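Local coordinates for ankyrin repeat and SOCS box protein 11 (Homo sapiens, PDB 4UUC), which recognises substrates for a cullin-5-RING E3 ubiquitin ligase, directing target proteins such as BIK, DIRAS2 and RPN1 to ubiquitination and proteasomal degradation, at residues F75-G81 / E108-H114; A103-H107 / D129-P133; A191-R195 / L217-P223. All blocks are in the same frame, centred on the assembly; numbering follows the deposited sequence.

Contact 1 of 3, residues F75-G81 / E108-H114; sequences FNACCSG and EAVKRGH
The imidazole of H114 is sandwiched: G81 CA sits over the centre of one face, a CH-pi contact 3.4 Å from the ring centroid, and R112 CB covers the opposite face nearer the rim. The edge of the same ring faces the C-terminal end of helix 73-80. There H114 NE2 gives a weak hydrogen bond to C79 O at 3.3 Å, bent to 147°, while H114 CD2 points at C78 O only 3.0 Å away, a carbonyl with no hydrogen-bond partner. The R112 chain runs on extended from CG, and its guanidinium lies against C79, with C79 CB 3.8 Å above its plane and over its centre. Its rotation is fixed by E108 of the preceding turn: R112 NE meets E108 OE2 on its anti lone pair at 2.7 Å, almost straight (170°) and within the guanidinium plane, in a salt bridge. This is the stacking of the first helices of consecutive ankyrin repeats, ANK 3 on ANK 4, in which glycines with positive phi, G81 and G113, end the helices; G113 closes a Schellman motif and H114 occupies the N-cap position of helix 115-123. Between the helices the spacing is set by small groups, C78 CB resting 4.0 Å from A109 CB. Farther toward the N-terminal ends, E108 bends at chi2, bringing E108 CG 3.7 Å from C79 SG, and the F75 ring crosses it obliquely, with carboxylate and ring planes 54° apart. N76, turned to the other side, bonds through its ND2 to H42 O in the repeat before.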
loop_
_atom_site.group_PDB
_atom_site.type_symbol
_atom_site.label_atom_id
_atom_site.label_comp_id
_atom_site.label_asym_id
_atom_site.label_seq_id
_atom_site.Cartn_x
_atom_site.Cartn_y
_atom_site.Cartn_z
ATOM N N PHE A 75 -7.187 0.648 5.316
ATOM C CA PHE A 75 -6.891 0.985 3.930
ATOM C C PHE A 75 -6.838 2.504 3.761
ATOM O O PHE A 75 -5.902 3.038 3.170
ATOM C CB PHE A 75 -7.925 0.374 2.980
ATOM C CG PHE A 75 -7.707 0.734 1.538
ATOM C CD1 PHE A 75 -6.824 0.011 0.753
ATOM C CD2 PHE A 75 -8.377 1.799 0.969
ATOM C CE1 PHE A 75 -6.617 0.350 -0.572
ATOM C CE2 PHE A 75 -8.174 2.140 -0.350
ATOM C CZ PHE A 75 -7.298 1.415 -1.122
ATOM N N ASN A 76 -7.836 3.201 4.296
ATOM C CA ASN A 76 -7.882 4.653 4.184
ATOM C C ASN A 76 -6.672 5.299 4.855
ATOM O O ASN A 76 -6.107 6.262 4.335
ATOM C CB ASN A 76 -9.181 5.193 4.784
ATOM C CG ASN A 76 -10.381 4.951 3.880
ATOM O OD1 ASN A 76 -10.263 4.320 2.829
ATOM N ND2 ASN A 76 -11.543 5.448 4.289
ATOM N N ALA A 77 -6.259 4.748 5.993
ATOM C CA ALA A 77 -5.096 5.261 6.709
ATOM C C ALA A 77 -3.849 5.127 5.845
ATOM O O ALA A 77 -2.961 5.979 5.879
ATOM C CB ALA A 77 -4.915 4.528 8.029
ATOM N N CYS A 78 -3.798 4.060 5.054
ATOM C CA CYS A 78 -2.668 3.820 4.166
ATOM C C CYS A 78 -2.738 4.708 2.924
ATOM O O CYS A 78 -1.726 4.933 2.267
ATOM C CB CYS A 78 -2.609 2.342 3.771
ATOM S SG CYS A 78 -2.066 1.262 5.123
ATOM N N CYS A 79 -3.923 5.225 2.609
ATOM C CA CYS A 79 -4.046 6.238 1.563
ATOM C C CYS A 79 -3.441 7.550 2.049
ATOM O O CYS A 79 -2.724 8.230 1.317
ATOM C CB CYS A 79 -5.507 6.468 1.168
ATOM S SG CYS A 79 -6.292 5.111 0.280
ATOM N N SER A 80 -3.746 7.899 3.294
ATOM C CA SER A 80 -3.304 9.161 3.867
ATOM C C SER A 80 -1.813 9.137 4.185
ATOM O O SER A 80 -1.153 10.174 4.161
ATOM C CB SER A 80 -4.100 9.479 5.134
ATOM O OG SER A 80 -3.703 8.652 6.215
ATOM N N GLY A 81 -1.289 7.955 4.483
ATOM C CA GLY A 81 0.108 7.814 4.854
ATOM C C GLY A 81 0.390 8.196 6.299
ATOM O O GLY A 81 1.541 8.443 6.665
ATOM N N GLU A 108 -1.635 -0.368 -1.269
ATOM C CA GLU A 108 -1.902 1.057 -1.449
ATOM C C GLU A 108 -0.799 1.893 -0.807
ATOM O O GLU A 108 -0.355 2.894 -1.380
ATOM C CB GLU A 108 -3.260 1.434 -0.861
ATOM C CG GLU A 108 -3.685 2.870 -1.153
ATOM C CD GLU A 108 -3.927 3.134 -2.631
ATOM O OE1 GLU A 108 -4.201 2.171 -3.380
ATOM O OE2 GLU A 108 -3.844 4.311 -3.044
ATOM N N ALA A 109 -0.354 1.489 0.380
ATOM C CA ALA A 109 0.735 2.197 1.053
ATOM C C ALA A 109 1.977 2.238 0.167
ATOM O O ALA A 109 2.594 3.297 -0.001
ATOM C CB ALA A 109 1.061 1.545 2.386
ATOM N N VAL A 110 2.340 1.089 -0.397
ATOM C CA VAL A 110 3.526 1.003 -1.249
ATOM C C VAL A 110 3.344 1.847 -2.506
ATOM O O VAL A 110 4.239 2.601 -2.875
ATOM C CB VAL A 110 3.840 -0.453 -1.644
ATOM C CG1 VAL A 110 4.964 -0.508 -2.682
ATOM C CG2 VAL A 110 4.222 -1.257 -0.414
ATOM N N LYS A 111 2.188 1.728 -3.153
ATOM C CA LYS A 111 1.896 2.526 -4.343
ATOM C C LYS A 111 2.173 4.014 -4.108
ATOM O O LYS A 111 2.761 4.688 -4.958
ATOM C CB LYS A 111 0.441 2.326 -4.774
ATOM C CG LYS A 111 0.004 3.213 -5.933
ATOM C CD LYS A 111 -1.420 2.875 -6.366
ATOM C CE LYS A 111 -1.897 3.783 -7.486
ATOM N NZ LYS A 111 -3.239 3.370 -7.991
ATOM N N ARG A 112 1.764 4.512 -2.946
ATOM C CA ARG A 112 1.912 5.927 -2.616
ATOM C C ARG A 112 3.268 6.275 -1.998
ATOM O O ARG A 112 3.534 7.441 -1.698
ATOM C CB ARG A 112 0.798 6.352 -1.663
ATOM C CG ARG A 112 -0.585 6.312 -2.296
ATOM C CD ARG A 112 -1.667 6.622 -1.281
ATOM N NE ARG A 112 -2.998 6.598 -1.887
ATOM C CZ ARG A 112 -3.796 7.655 -2.038
ATOM N NH1 ARG A 112 -3.427 8.862 -1.624
ATOM N NH2 ARG A 112 -4.983 7.497 -2.603
ATOM N N GLY A 113 4.118 5.269 -1.807
ATOM C CA GLY A 113 5.449 5.481 -1.256
ATOM C C GLY A 113 5.462 5.716 0.243
ATOM O O GLY A 113 6.383 6.339 0.772
ATOM N N HIS A 114 4.446 5.210 0.936
ATOM C CA HIS A 114 4.353 5.363 2.385
ATOM C C HIS A 114 5.118 4.246 3.092
ATOM O O HIS A 114 4.532 3.292 3.609
ATOM C CB HIS A 114 2.892 5.371 2.828
ATOM C CG HIS A 114 2.096 6.509 2.270
ATOM N ND1 HIS A 114 2.637 7.753 2.028
ATOM C CD2 HIS A 114 0.792 6.591 1.912
ATOM C CE1 HIS A 114 1.704 8.551 1.541
ATOM N NE2 HIS A 114 0.575 7.870 1.459
#

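Contact 2 of 3, residues A103-H107 / D129-P133; sequences ASPIH and DHEVP
The chi1 of H107 (-68°) places CG beside the backbone N and aims the imidazole at H130 and V132, while S104 chi1 (175°) brings OG back to H107 ND1. S104 OG and H107 ND1 share a hydrogen bond of 2.6 Å. These residues belong to the ankyrin TPLH element, written SPIH here: S104 stands at the N-cap position of helix 105-111, and the histidine reaches from its first turn to the loop leading to the next repeat. The ring is held at both nitrogens. On its far side H107 NE2 gives a weak bond to H130 O at 2.9 Å, the carbonyl lying in the imidazole plane but the N-H pointing off line at 129°; a second weak bond from the same nitrogen goes to G136 O. The serine bond and the two weak carbonyl bonds probably limit rotation of the buried imidazole. V132 comes over one face, its CG2 packed 3.7 Å from the H107 ring centroid in a CH-pi contact and also 3.9 Å from S104 CB. The same methyl lies over a face of H130, displaced toward the rim. The two histidines form an offset edge-to-face pair, planes steeply inclined, in which the edge of H107 is directed toward the face of H130. Beyond the pair, E131 turns from this contact and bonds through its carboxylate to H163 NE2 and W166 N. A water closes the polar side, sitting in the plane of the H130 imidazole, 2.9 Å from H130 ND1 and 2.7 Å from S104 OG.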
loop_
_atom_site.group_PDB
_atom_site.type_symbol
_atom_site.label_atom_id
_atom_site.label_comp_id
_atom_site.label_asym_id
_atom_site.label_seq_id
_atom_site.Cartn_x
_atom_site.Cartn_y
_atom_site.Cartn_z
ATOM N N ALA A 103 -10.036 -4.233 -0.174
ATOM C CA ALA A 103 -8.880 -3.488 -0.662
ATOM C C ALA A 103 -7.686 -3.693 0.270
ATOM O O ALA A 103 -7.829 -3.633 1.487
ATOM C CB ALA A 103 -9.220 -2.019 -0.793
ATOM N N SER A 104 -6.514 -3.949 -0.311
ATOM C CA SER A 104 -5.316 -4.286 0.456
ATOM C C SER A 104 -4.589 -3.040 0.957
ATOM O O SER A 104 -4.164 -2.219 0.151
ATOM C CB SER A 104 -4.354 -5.121 -0.394
ATOM O OG SER A 104 -3.145 -5.365 0.301
ATOM N N PRO A 105 -4.434 -2.904 2.285
ATOM C CA PRO A 105 -3.738 -1.722 2.809
ATOM C C PRO A 105 -2.274 -1.615 2.387
ATOM O O PRO A 105 -1.850 -0.523 1.996
ATOM C CB PRO A 105 -3.849 -1.898 4.328
ATOM C CG PRO A 105 -5.075 -2.727 4.520
ATOM C CD PRO A 105 -5.079 -3.677 3.364
ATOM N N ILE A 106 -1.509 -2.702 2.463
ATOM C CA ILE A 106 -0.076 -2.596 2.199
ATOM C C ILE A 106 0.202 -2.227 0.736
ATOM O O ILE A 106 1.128 -1.464 0.460
ATOM C CB ILE A 106 0.686 -3.898 2.571
ATOM C CG1 ILE A 106 2.192 -3.618 2.632
ATOM C CG2 ILE A 106 0.365 -5.038 1.603
ATOM C CD1 ILE A 106 3.028 -4.797 3.098
ATOM N N HIS A 107 -0.607 -2.727 -0.196
ATOM C CA HIS A 107 -0.381 -2.430 -1.610
ATOM C C HIS A 107 -0.644 -0.960 -1.927
ATOM O O HIS A 107 0.060 -0.363 -2.742
ATOM C CB HIS A 107 -1.243 -3.333 -2.492
ATOM C CG HIS A 107 -0.836 -4.772 -2.445
ATOM N ND1 HIS A 107 -1.163 -5.601 -1.393
ATOM C CD2 HIS A 107 -0.098 -5.521 -3.299
ATOM C CE1 HIS A 107 -0.656 -6.802 -1.609
ATOM N NE2 HIS A 107 -0.008 -6.781 -2.760
ATOM N N ASP A 129 5.175 -11.254 0.724
ATOM C CA ASP A 129 5.001 -11.689 -0.662
ATOM C C ASP A 129 3.529 -11.842 -1.044
ATOM O O ASP A 129 3.197 -12.635 -1.922
ATOM C CB ASP A 129 5.721 -13.023 -0.904
ATOM C CG ASP A 129 7.221 -12.929 -0.712
ATOM O OD1 ASP A 129 7.835 -11.951 -1.194
ATOM O OD2 ASP A 129 7.790 -13.840 -0.075
ATOM N N HIS A 130 2.650 -11.090 -0.391
ATOM C CA HIS A 130 1.219 -11.196 -0.660
ATOM C C HIS A 130 0.878 -10.723 -2.070
ATOM O O HIS A 130 0.901 -9.524 -2.343
ATOM C CB HIS A 130 0.415 -10.384 0.359
ATOM C CG HIS A 130 -1.067 -10.494 0.181
ATOM N ND1 HIS A 130 -1.949 -9.549 0.663
ATOM C CD2 HIS A 130 -1.825 -11.441 -0.423
ATOM C CE1 HIS A 130 -3.185 -9.909 0.363
ATOM N NE2 HIS A 130 -3.138 -11.053 -0.295
ATOM N N GLU A 131 0.554 -11.659 -2.961
ATOM C CA GLU A 131 0.181 -11.290 -4.325
ATOM C C GLU A 131 -1.324 -11.108 -4.454
ATOM O O GLU A 131 -2.069 -12.082 -4.494
ATOM C CB GLU A 131 0.650 -12.333 -5.344
ATOM C CG GLU A 131 0.307 -11.929 -6.790
ATOM C CD GLU A 131 0.797 -12.909 -7.846
ATOM O OE1 GLU A 131 1.529 -13.861 -7.502
ATOM O OE2 GLU A 131 0.446 -12.718 -9.029
ATOM N N VAL A 132 -1.762 -9.857 -4.526
ATOM C CA VAL A 132 -3.154 -9.555 -4.835
ATOM C C VAL A 132 -3.359 -9.771 -6.331
ATOM O O VAL A 132 -2.593 -9.248 -7.141
ATOM C CB VAL A 132 -3.530 -8.113 -4.434
ATOM C CG1 VAL A 132 -4.900 -7.731 -4.985
ATOM C CG2 VAL A 132 -3.515 -7.979 -2.924
ATOM N N PRO A 133 -4.377 -10.563 -6.710
ATOM C CA PRO A 133 -4.585 -10.822 -8.140
ATOM C C PRO A 133 -4.632 -9.547 -8.977
ATOM O O PRO A 133 -5.330 -8.598 -8.621
ATOM C CB PRO A 133 -5.934 -11.549 -8.169
ATOM C CG PRO A 133 -6.002 -12.244 -6.854
ATOM C CD PRO A 133 -5.343 -11.304 -5.875
HETATM O O HOH W 1 -2.519 -7.194 2.194
#

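Contact 3 of 3, residues A191-R195 / L217-P223; sequences ANLKR and LLLREGP
One methyl, L193 CD2, carries the packed half of this contact. L193 CD2 lies 3.7 Å from E221 N and also touches R220 CB, so that it covers backbone as well as side chain where the helix ends after R220. L193 CD2 is 4.3 Å from L217 CD2, and L217 continues the apolar layer inward, toward L171 and I183. The loop that presents L193 is shaped by an Asx turn: N192 OD1 accepts K194 N at 2.9 Å in the carbonyl plane and also takes R195 N, which approaches from above that plane. Here the loop that ends the sixth ankyrin repeat meets helix 212-220, the last of this ankyrin repeat domain, itself one part of the longer ASB11. The outer half is looser and charged, with K194, G222 and P223 exposed on the solvent side. K194, bent at chi2 (-70°) and chi4 (67°), crosses the extended E221 side chain at about a right angle. The charged ends do not meet, K194 NZ and E221 OE2 standing 4.7 Å apart; K194 NZ instead gives a weak bond to G222 O at 3.4 Å. R220 leads its guanidinium away, to a salt bridge with D188 and a bond to H184.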
loop_
_atom_site.group_PDB
_atom_site.type_symbol
_atom_site.label_atom_id
_atom_site.label_comp_id
_atom_site.label_asym_id
_atom_site.label_seq_id
_atom_site.Cartn_x
_atom_site.Cartn_y
_atom_site.Cartn_z
ATOM N N ALA A 191 17.672 -10.951 -9.145
ATOM C CA ALA A 191 16.625 -10.995 -10.157
ATOM C C ALA A 191 17.112 -11.722 -11.405
ATOM O O ALA A 191 18.266 -11.576 -11.812
ATOM C CB ALA A 191 16.165 -9.598 -10.509
ATOM N N ASN A 192 16.227 -12.516 -11.996
ATOM C CA ASN A 192 16.523 -13.228 -13.233
ATOM C C ASN A 192 16.304 -12.320 -14.439
ATOM O O ASN A 192 15.167 -12.035 -14.810
ATOM C CB ASN A 192 15.648 -14.481 -13.337
ATOM C CG ASN A 192 16.045 -15.383 -14.493
ATOM O OD1 ASN A 192 16.417 -14.916 -15.569
ATOM N ND2 ASN A 192 15.960 -16.687 -14.272
ATOM N N LEU A 193 17.393 -11.872 -15.055
ATOM C CA LEU A 193 17.301 -10.897 -16.141
ATOM C C LEU A 193 16.863 -11.511 -17.467
ATOM O O LEU A 193 16.530 -10.788 -18.405
ATOM C CB LEU A 193 18.646 -10.185 -16.332
ATOM C CG LEU A 193 18.823 -8.872 -15.557
ATOM C CD1 LEU A 193 18.897 -9.129 -14.058
ATOM C CD2 LEU A 193 20.050 -8.107 -16.036
ATOM N N LYS A 194 16.855 -12.838 -17.548
ATOM C CA LYS A 194 16.584 -13.513 -18.814
ATOM C C LYS A 194 15.128 -13.966 -18.963
ATOM O O LYS A 194 14.616 -14.039 -20.081
ATOM C CB LYS A 194 17.521 -14.716 -18.969
ATOM C CG LYS A 194 19.004 -14.349 -19.016
ATOM C CD LYS A 194 19.378 -13.636 -20.311
ATOM C CE LYS A 194 20.820 -13.135 -20.289
ATOM N NZ LYS A 194 21.825 -14.235 -20.284
ATOM N N ARG A 195 14.448 -14.254 -17.856
ATOM C CA ARG A 195 13.139 -14.896 -17.956
ATOM C C ARG A 195 12.094 -13.986 -18.600
ATOM O O ARG A 195 12.113 -12.761 -18.435
ATOM C CB ARG A 195 12.653 -15.367 -16.583
ATOM C CG ARG A 195 12.464 -14.282 -15.557
ATOM C CD ARG A 195 11.870 -14.864 -14.287
ATOM N NE ARG A 195 10.472 -15.244 -14.467
ATOM C CZ ARG A 195 9.718 -15.808 -13.529
ATOM N NH1 ARG A 195 10.226 -16.077 -12.332
ATOM N NH2 ARG A 195 8.453 -16.108 -13.791
ATOM N N LEU A 217 20.135 -2.485 -17.761
ATOM C CA LEU A 217 19.860 -3.891 -18.023
ATOM C C LEU A 217 20.945 -4.513 -18.900
ATOM O O LEU A 217 21.353 -5.655 -18.684
ATOM C CB LEU A 217 18.485 -4.040 -18.677
ATOM C CG LEU A 217 17.315 -3.785 -17.722
ATOM C CD1 LEU A 217 16.008 -3.583 -18.486
ATOM C CD2 LEU A 217 17.175 -4.932 -16.733
ATOM N N LEU A 218 21.414 -3.756 -19.885
ATOM C CA LEU A 218 22.474 -4.232 -20.768
ATOM C C LEU A 218 23.775 -4.449 -19.998
ATOM O O LEU A 218 24.504 -5.406 -20.257
ATOM C CB LEU A 218 22.704 -3.243 -21.913
ATOM C CG LEU A 218 21.670 -3.247 -23.040
ATOM C CD1 LEU A 218 21.818 -2.012 -23.905
ATOM C CD2 LEU A 218 21.805 -4.509 -23.879
ATOM N N LEU A 219 24.057 -3.563 -19.048
ATOM C CA LEU A 219 25.302 -3.630 -18.278
ATOM C C LEU A 219 25.327 -4.787 -17.277
ATOM O O LEU A 219 26.398 -5.276 -16.916
ATOM C CB LEU A 219 25.535 -2.313 -17.534
ATOM C CG LEU A 219 25.943 -1.109 -18.384
ATOM C CD1 LEU A 219 25.851 0.169 -17.563
ATOM C CD2 LEU A 219 27.345 -1.291 -18.946
ATOM N N ARG A 220 24.149 -5.226 -16.838
ATOM C CA ARG A 220 24.036 -6.257 -15.805
ATOM C C ARG A 220 23.768 -7.649 -16.377
ATOM O O ARG A 220 23.947 -8.654 -15.689
ATOM C CB ARG A 220 22.919 -5.907 -14.821
ATOM C CG ARG A 220 23.101 -4.597 -14.058
ATOM C CD ARG A 220 24.407 -4.542 -13.281
ATOM N NE ARG A 220 24.512 -5.579 -12.255
ATOM C CZ ARG A 220 24.159 -5.431 -10.982
ATOM N NH1 ARG A 220 23.658 -4.283 -10.541
ATOM N NH2 ARG A 220 24.308 -6.442 -10.137
ATOM N N GLU A 221 23.329 -7.708 -17.629
ATOM C CA GLU A 221 22.979 -8.981 -18.243
ATOM C C GLU A 221 24.235 -9.794 -18.530
ATOM O O GLU A 221 25.150 -9.323 -19.203
ATOM C CB GLU A 221 22.191 -8.757 -19.533
ATOM C CG GLU A 221 21.505 -10.004 -20.056
ATOM C CD GLU A 221 20.680 -9.742 -21.304
ATOM O OE1 GLU A 221 21.135 -8.968 -22.173
ATOM O OE2 GLU A 221 19.573 -10.310 -21.413
ATOM N N GLY A 222 24.277 -11.015 -18.013
ATOM C CA GLY A 222 25.414 -11.890 -18.238
ATOM C C GLY A 222 25.498 -12.359 -19.679
ATOM O O GLY A 222 24.531 -12.241 -20.436
ATOM N N PRO A 223 26.659 -12.901 -20.074
ATOM C CA PRO A 223 26.836 -13.375 -21.449
ATOM C C PRO A 223 25.997 -14.613 -21.738
ATOM O O PRO A 223 25.469 -15.213 -20.801
ATOM C CB PRO A 223 28.328 -13.703 -21.514
ATOM C CG PRO A 223 28.671 -14.076 -20.120
ATOM C CD PRO A 223 27.853 -13.159 -19.251
#

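In the fold
Contacts 1 and 2 are partly buried near the centre of the chain, their centres 12 Å apart, and share helix 105-111: its later turns pack on helix 73-80 of the preceding repeat, while its N-terminal end meets the loop leading to the following one. They touch directly, F75 and C78 of contact 1 against A103, S104 and P105 of contact 2. Histidines serve both, sandwiched at a helix end in contact 1 and gripped at both nitrogens in contact 2. Contact 3 is at the surface, its centre about 29 Å from the chain centre, and touches neither; there a leucine methyl and a weakly bonded lysine replace ring packing.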